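Botulinum neurotoxin type C1 (Clostridium botulinum, PDB 3N7K) probably serves as the receptor-binding part of the neurotoxin heavy chain, attaching the toxin to gangliosides on the neuronal surface. Local coordinates at residues K141-T146 with I157-K162; I79-W84 with I105-N110. All coordinates share one frame; numbering follows the deposited sequence.

Contact 1 (K141-T146 with I157-K162); sequences KWFFVT and IYINGK
F143 and V145 meet I159 and I157 on the apolar face of an antiparallel beta hairpin. The F143 ring reaches I159 through CD1, which lies 3.9 Å from CG1 of the isoleucine; chi1 of 53° sets the ring between the backbone N and carbonyl carbon of F143. Farther along, V145 CG1 touches I157 CD1 at 4.2 Å, the isoleucine arm being extended (chi1 177°). V145 and I159 form a non-hydrogen-bonded pair, whereas T146 and Y158 form a hydrogen-bonded one with side chains on the other face. There Y158 N donates to T146 O at 2.7 Å; the return bond from T146 N is weak. The same carbonyl oxygen lies at the edge of the Y158 ring, 3.3 Å from CD2. At the turn that follows strand 154-159, N160 grips F144 twice: its N donates to F144 O at 2.7 Å, and its OD1 accepts from F144 N at 3.0 Å. The second bond is almost straight (178°), although the donor stands well above the amide's carbonyl plane. One water donates to F144 O and T146 OG1 and accepts from G161 N, tying the strand to the type I' turn I159-K162. N160 ND2 makes a weak hydrogen bond to T359 O, in the trefoil half of the domain. In the jelly-roll-like N-terminal half of the binding domain, strand 72-81 pairs with 143-150 and strand 162-168 with 154-159, while I220, L223 and F224 of helix 217-226 pack against F144, T146, Y158 and N160.

Contact 2 (I79-W84 with I105-N110); sequences IRINKW and IGIISN
W84 and I81 bridge to the strand end and turn at I107-N110, joining the two antiparallel sheets of the concanavalin-like jelly roll. The indole is the main link: its NE1 donates to S109 O at 2.9 Å, with an N-H...O angle of 146°. Beyond the pyrrole nitrogen, the six-membered ring runs past the next peptide, CZ2 lying 3.4 Å from N110 O. CG stands anti to the backbone N of W84 (chi1 -173°), an extension that carries the indole across to this turn. Deeper between the sheets, the side chains of I81 and I107 run antiparallel alongside each other and touch through I81 CG1 and I107 CD1, 4.1 Å apart. I107 also packs on L112 of its own hairpin partner, strand 111-117, and on Y91 and I93 of the adjacent strand 91-93; this same hairpin presents the S109 carbonyl. On the tryptophan side, Y130 meets the indole edge-to-face, L112 touches it as well, and a backbone bond with Y139 fixes the chain at W84. The S109 carbonyl offers a lone pair to the indole N-H, and its oxygen lies only 14° out of the indole plane.

Contacts 1 and 2 lie in series along the chain, their centres 13 Å apart, and meet where strand 72-81 runs beside strand 143-150 in one sheet. A probable hydrogen bond from I79 N to F143 O, 3.0 Å, joins the two backbones. The F143 ring serves both contacts, its CZ approaching W84 CZ3 to 3.5 Å on the side turned toward the second sheet. W142 instead lies over strand 72-81, with CD2 3.7 Å from R80 CB. Contact 1 adds the hairpin of 143-150 and 154-159 to the edge of strand 72-81, whereas contact 2 spans from that sheet to the opposing one. Through F143, packed on I159, the hairpin abuts the same tryptophan that reaches S109.

Contact 1 (K141-T146 with I157-K162)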
loop_
_atom_site.group_PDB
_atom_site.type_symbol
_atom_site.label_atom_id
_atom_site.label_comp_id
_atom_site.label_asym_id
_atom_site.label_seq_id
_atom_site.Cartn_x
_atom_site.Cartn_y
_atom_site.Cartn_z
ATOM N N LYS A 141 4.460 0.779 1.421
ATOM C CA LYS A 141 3.197 0.966 0.726
ATOM C C LYS A 141 2.464 2.224 1.189
ATOM O O LYS A 141 2.713 2.740 2.280
ATOM C CB LYS A 141 2.303 -0.258 0.927
ATOM C CG LYS A 141 1.692 -0.374 2.315
ATOM C CD LYS A 141 1.205 -1.796 2.594
ATOM C CE LYS A 141 2.386 -2.761 2.712
ATOM N NZ LYS A 141 1.992 -4.170 3.046
ATOM N N TRP A 142 1.564 2.710 0.336
ATOM C CA TRP A 142 0.785 3.903 0.621
ATOM C C TRP A 142 -0.256 3.569 1.634
ATOM O O TRP A 142 -0.786 2.460 1.639
ATOM C CB TRP A 142 0.008 4.377 -0.599
ATOM C CG TRP A 142 0.729 5.188 -1.605
ATOM C CD1 TRP A 142 1.224 4.752 -2.791
ATOM C CD2 TRP A 142 0.914 6.609 -1.587
ATOM N NE1 TRP A 142 1.695 5.811 -3.528
ATOM C CE2 TRP A 142 1.522 6.965 -2.813
ATOM C CE3 TRP A 142 0.620 7.616 -0.659
ATOM C CZ2 TRP A 142 1.842 8.287 -3.139
ATOM C CZ3 TRP A 142 0.934 8.930 -0.983
ATOM C CH2 TRP A 142 1.540 9.253 -2.216
ATOM N N PHE A 143 -0.568 4.539 2.480
ATOM C CA PHE A 143 -1.625 4.376 3.458
ATOM C C PHE A 143 -2.219 5.730 3.790
ATOM O O PHE A 143 -1.536 6.759 3.764
ATOM C CB PHE A 143 -1.145 3.642 4.717
ATOM C CG PHE A 143 0.074 4.225 5.350
ATOM C CD1 PHE A 143 -0.008 4.858 6.587
ATOM C CD2 PHE A 143 1.322 4.090 4.746
ATOM C CE1 PHE A 143 1.141 5.345 7.222
ATOM C CE2 PHE A 143 2.476 4.574 5.372
ATOM C CZ PHE A 143 2.381 5.201 6.615
ATOM N N PHE A 144 -3.519 5.713 4.055
ATOM C CA PHE A 144 -4.276 6.907 4.374
ATOM C C PHE A 144 -4.301 7.066 5.892
ATOM O O PHE A 144 -4.724 6.172 6.612
ATOM C CB PHE A 144 -5.697 6.755 3.814
ATOM C CG PHE A 144 -6.586 7.941 4.054
ATOM C CD1 PHE A 144 -6.367 9.148 3.385
ATOM C CD2 PHE A 144 -7.658 7.850 4.938
ATOM C CE1 PHE A 144 -7.210 10.251 3.595
ATOM C CE2 PHE A 144 -8.503 8.951 5.152
ATOM C CZ PHE A 144 -8.275 10.149 4.478
ATOM N N VAL A 145 -3.823 8.206 6.368
ATOM C CA VAL A 145 -3.789 8.494 7.789
ATOM C C VAL A 145 -4.939 9.429 8.082
ATOM O O VAL A 145 -5.472 10.083 7.178
ATOM C CB VAL A 145 -2.470 9.223 8.196
ATOM C CG1 VAL A 145 -2.484 9.589 9.672
ATOM C CG2 VAL A 145 -1.286 8.358 7.896
ATOM N N THR A 146 -5.320 9.479 9.350
ATOM C CA THR A 146 -6.376 10.366 9.811
ATOM C C THR A 146 -6.293 10.455 11.330
ATOM O O THR A 146 -6.451 9.461 12.041
ATOM C CB THR A 146 -7.786 9.889 9.433
ATOM O OG1 THR A 146 -7.837 9.535 8.045
ATOM C CG2 THR A 146 -8.775 11.019 9.682
ATOM N N ILE A 157 -6.098 8.056 16.090
ATOM C CA ILE A 157 -5.481 7.993 14.784
ATOM C C ILE A 157 -5.972 6.757 14.043
ATOM O O ILE A 157 -6.104 5.692 14.632
ATOM C CB ILE A 157 -3.932 7.970 14.906
ATOM C CG1 ILE A 157 -3.305 7.823 13.519
ATOM C CG2 ILE A 157 -3.485 6.845 15.827
ATOM C CD1 ILE A 157 -1.813 8.017 13.501
ATOM N N TYR A 158 -6.259 6.915 12.753
ATOM C CA TYR A 158 -6.726 5.811 11.919
ATOM C C TYR A 158 -5.793 5.589 10.732
ATOM O O TYR A 158 -5.266 6.536 10.165
ATOM C CB TYR A 158 -8.109 6.102 11.330
ATOM C CG TYR A 158 -9.170 6.531 12.312
ATOM C CD1 TYR A 158 -10.339 5.791 12.457
ATOM C CD2 TYR A 158 -9.034 7.695 13.062
ATOM C CE1 TYR A 158 -11.347 6.195 13.317
ATOM C CE2 TYR A 158 -10.040 8.108 13.927
ATOM C CZ TYR A 158 -11.196 7.349 14.045
ATOM O OH TYR A 158 -12.213 7.745 14.873
ATOM N N ILE A 159 -5.580 4.337 10.359
ATOM C CA ILE A 159 -4.781 4.055 9.187
ATOM C C ILE A 159 -5.716 3.277 8.281
ATOM O O ILE A 159 -6.175 2.190 8.628
ATOM C CB ILE A 159 -3.508 3.218 9.495
ATOM C CG1 ILE A 159 -2.301 4.140 9.689
ATOM C CG2 ILE A 159 -3.173 2.301 8.312
ATOM C CD1 ILE A 159 -2.467 5.169 10.747
ATOM N N ASN A 160 -6.022 3.870 7.134
ATOM C CA ASN A 160 -6.890 3.274 6.134
ATOM C C ASN A 160 -8.328 3.023 6.604
ATOM O O ASN A 160 -8.896 1.954 6.369
ATOM C CB ASN A 160 -6.258 1.979 5.602
ATOM C CG ASN A 160 -4.961 2.225 4.818
ATOM O OD1 ASN A 160 -4.905 3.081 3.933
ATOM N ND2 ASN A 160 -3.921 1.459 5.137
ATOM N N GLY A 161 -8.909 4.029 7.252
ATOM C CA GLY A 161 -10.273 3.945 7.732
ATOM C C GLY A 161 -10.410 3.132 8.998
ATOM O O GLY A 161 -11.507 2.966 9.528
ATOM N N LYS A 162 -9.294 2.635 9.507
ATOM C CA LYS A 162 -9.343 1.811 10.701
ATOM C C LYS A 162 -8.750 2.496 11.927
ATOM O O LYS A 162 -7.646 3.047 11.873
ATOM C CB LYS A 162 -8.608 0.500 10.431
ATOM C CG LYS A 162 -9.153 -0.696 11.188
ATOM C CD LYS A 162 -9.486 -1.831 10.224
ATOM C CE LYS A 162 -10.530 -1.418 9.178
ATOM N NZ LYS A 162 -11.883 -1.217 9.765
HETATM O O HOH W 1 -7.193 6.328 8.034
#

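Contact 2 (I79-W84 with I105-N110)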
loop_
_atom_site.group_PDB
_atom_site.type_symbol
_atom_site.label_atom_id
_atom_site.label_comp_id
_atom_site.label_asym_id
_atom_site.label_seq_id
_atom_site.Cartn_x
_atom_site.Cartn_y
_atom_site.Cartn_z
ATOM N N ILE A 79 0.121 8.969 2.510
ATOM C CA ILE A 79 1.549 9.032 2.714
ATOM C C ILE A 79 2.219 7.751 2.278
ATOM O O ILE A 79 1.576 6.707 2.141
ATOM C CB ILE A 79 1.852 9.269 4.183
ATOM C CG1 ILE A 79 3.351 9.434 4.380
ATOM C CG2 ILE A 79 1.331 8.093 5.013
ATOM C CD1 ILE A 79 3.715 9.826 5.778
ATOM N N ARG A 80 3.524 7.844 2.063
ATOM C CA ARG A 80 4.304 6.702 1.643
ATOM C C ARG A 80 5.758 6.908 2.025
ATOM O O ARG A 80 6.300 7.995 1.833
ATOM C CB ARG A 80 4.208 6.535 0.134
ATOM C CG ARG A 80 4.505 5.138 -0.290
ATOM C CD ARG A 80 5.098 5.070 -1.668
ATOM N NE ARG A 80 5.631 3.728 -1.868
ATOM C CZ ARG A 80 6.349 3.332 -2.913
ATOM N NH1 ARG A 80 6.770 2.077 -2.964
ATOM N NH2 ARG A 80 6.653 4.171 -3.897
ATOM N N ILE A 81 6.395 5.879 2.575
ATOM C CA ILE A 81 7.803 6.009 2.929
ATOM C C ILE A 81 8.669 5.065 2.106
ATOM O O ILE A 81 8.455 3.854 2.090
ATOM C CB ILE A 81 8.069 5.775 4.438
ATOM C CG1 ILE A 81 7.680 7.015 5.257
ATOM C CG2 ILE A 81 9.546 5.556 4.661
ATOM C CD1 ILE A 81 6.209 7.296 5.343
ATOM N N ASN A 82 9.630 5.673 1.414
ATOM C CA ASN A 82 10.615 5.035 0.534
ATOM C C ASN A 82 11.016 3.635 0.924
ATOM O O ASN A 82 10.804 2.660 0.176
ATOM C CB ASN A 82 11.879 5.888 0.506
ATOM C CG ASN A 82 13.062 5.177 -0.134
ATOM O OD1 ASN A 82 13.170 5.084 -1.368
ATOM N ND2 ASN A 82 13.957 4.660 0.709
ATOM N N LYS A 83 11.668 3.566 2.080
ATOM C CA LYS A 83 12.112 2.307 2.623
ATOM C C LYS A 83 11.920 2.385 4.110
ATOM O O LYS A 83 12.874 2.604 4.856
ATOM C CB LYS A 83 13.580 2.066 2.306
ATOM C CG LYS A 83 13.818 0.803 1.501
ATOM C CD LYS A 83 13.168 -0.406 2.147
ATOM C CE LYS A 83 13.508 -1.678 1.368
ATOM N NZ LYS A 83 14.957 -2.060 1.435
ATOM N N TRP A 84 10.672 2.207 4.530
ATOM C CA TRP A 84 10.325 2.260 5.938
ATOM C C TRP A 84 10.644 0.940 6.608
ATOM O O TRP A 84 9.758 0.118 6.847
ATOM C CB TRP A 84 8.843 2.587 6.109
ATOM C CG TRP A 84 8.439 2.828 7.527
ATOM C CD1 TRP A 84 9.263 2.980 8.613
ATOM C CD2 TRP A 84 7.106 2.987 8.013
ATOM N NE1 TRP A 84 8.520 3.224 9.746
ATOM C CE2 TRP A 84 7.192 3.234 9.408
ATOM C CE3 TRP A 84 5.841 2.946 7.409
ATOM C CZ2 TRP A 84 6.065 3.439 10.200
ATOM C CZ3 TRP A 84 4.722 3.151 8.201
ATOM C CH2 TRP A 84 4.843 3.393 9.583
ATOM N N ILE A 105 4.330 15.489 13.548
ATOM C CA ILE A 105 4.182 14.123 13.062
ATOM C C ILE A 105 5.531 13.586 12.592
ATOM O O ILE A 105 6.163 14.147 11.683
ATOM C CB ILE A 105 3.137 14.051 11.896
ATOM C CG1 ILE A 105 1.768 14.477 12.416
ATOM C CG2 ILE A 105 3.047 12.634 11.329
ATOM C CD1 ILE A 105 0.720 14.563 11.351
ATOM N N GLY A 106 5.963 12.495 13.222
ATOM C CA GLY A 106 7.234 11.897 12.862
ATOM C C GLY A 106 7.209 10.388 12.748
ATOM O O GLY A 106 6.209 9.739 13.058
ATOM N N ILE A 107 8.319 9.838 12.272
ATOM C CA ILE A 107 8.482 8.398 12.118
ATOM C C ILE A 107 9.727 8.000 12.908
ATOM O O ILE A 107 10.712 8.743 12.969
ATOM C CB ILE A 107 8.625 7.985 10.617
ATOM C CG1 ILE A 107 9.693 8.832 9.921
ATOM C CG2 ILE A 107 7.299 8.160 9.910
ATOM C CD1 ILE A 107 9.765 8.645 8.409
ATOM N N ILE A 108 9.669 6.841 13.543
ATOM C CA ILE A 108 10.788 6.386 14.336
ATOM C C ILE A 108 11.131 5.001 13.806
ATOM O O ILE A 108 11.408 4.871 12.621
ATOM C CB ILE A 108 10.396 6.357 15.823
ATOM C CG1 ILE A 108 11.640 6.144 16.682
ATOM C CG2 ILE A 108 9.328 5.307 16.053
ATOM C CD1 ILE A 108 12.634 7.277 16.578
ATOM N N SER A 109 11.129 3.967 14.638
ATOM C CA SER A 109 11.436 2.648 14.117
ATOM C C SER A 109 10.334 2.320 13.128
ATOM O O SER A 109 10.309 2.833 12.012
ATOM C CB SER A 109 11.457 1.618 15.236
ATOM O OG SER A 109 12.505 1.917 16.126
ATOM N N ASN A 110 9.410 1.469 13.533
ATOM C CA ASN A 110 8.318 1.121 12.655
ATOM C C ASN A 110 7.069 1.886 13.095
ATOM O O ASN A 110 5.934 1.437 12.887
ATOM C CB ASN A 110 8.066 -0.373 12.729
ATOM C CG ASN A 110 7.745 -0.827 14.122
ATOM O OD1 ASN A 110 6.966 -1.757 14.310
ATOM N ND2 ASN A 110 8.348 -0.178 15.113
#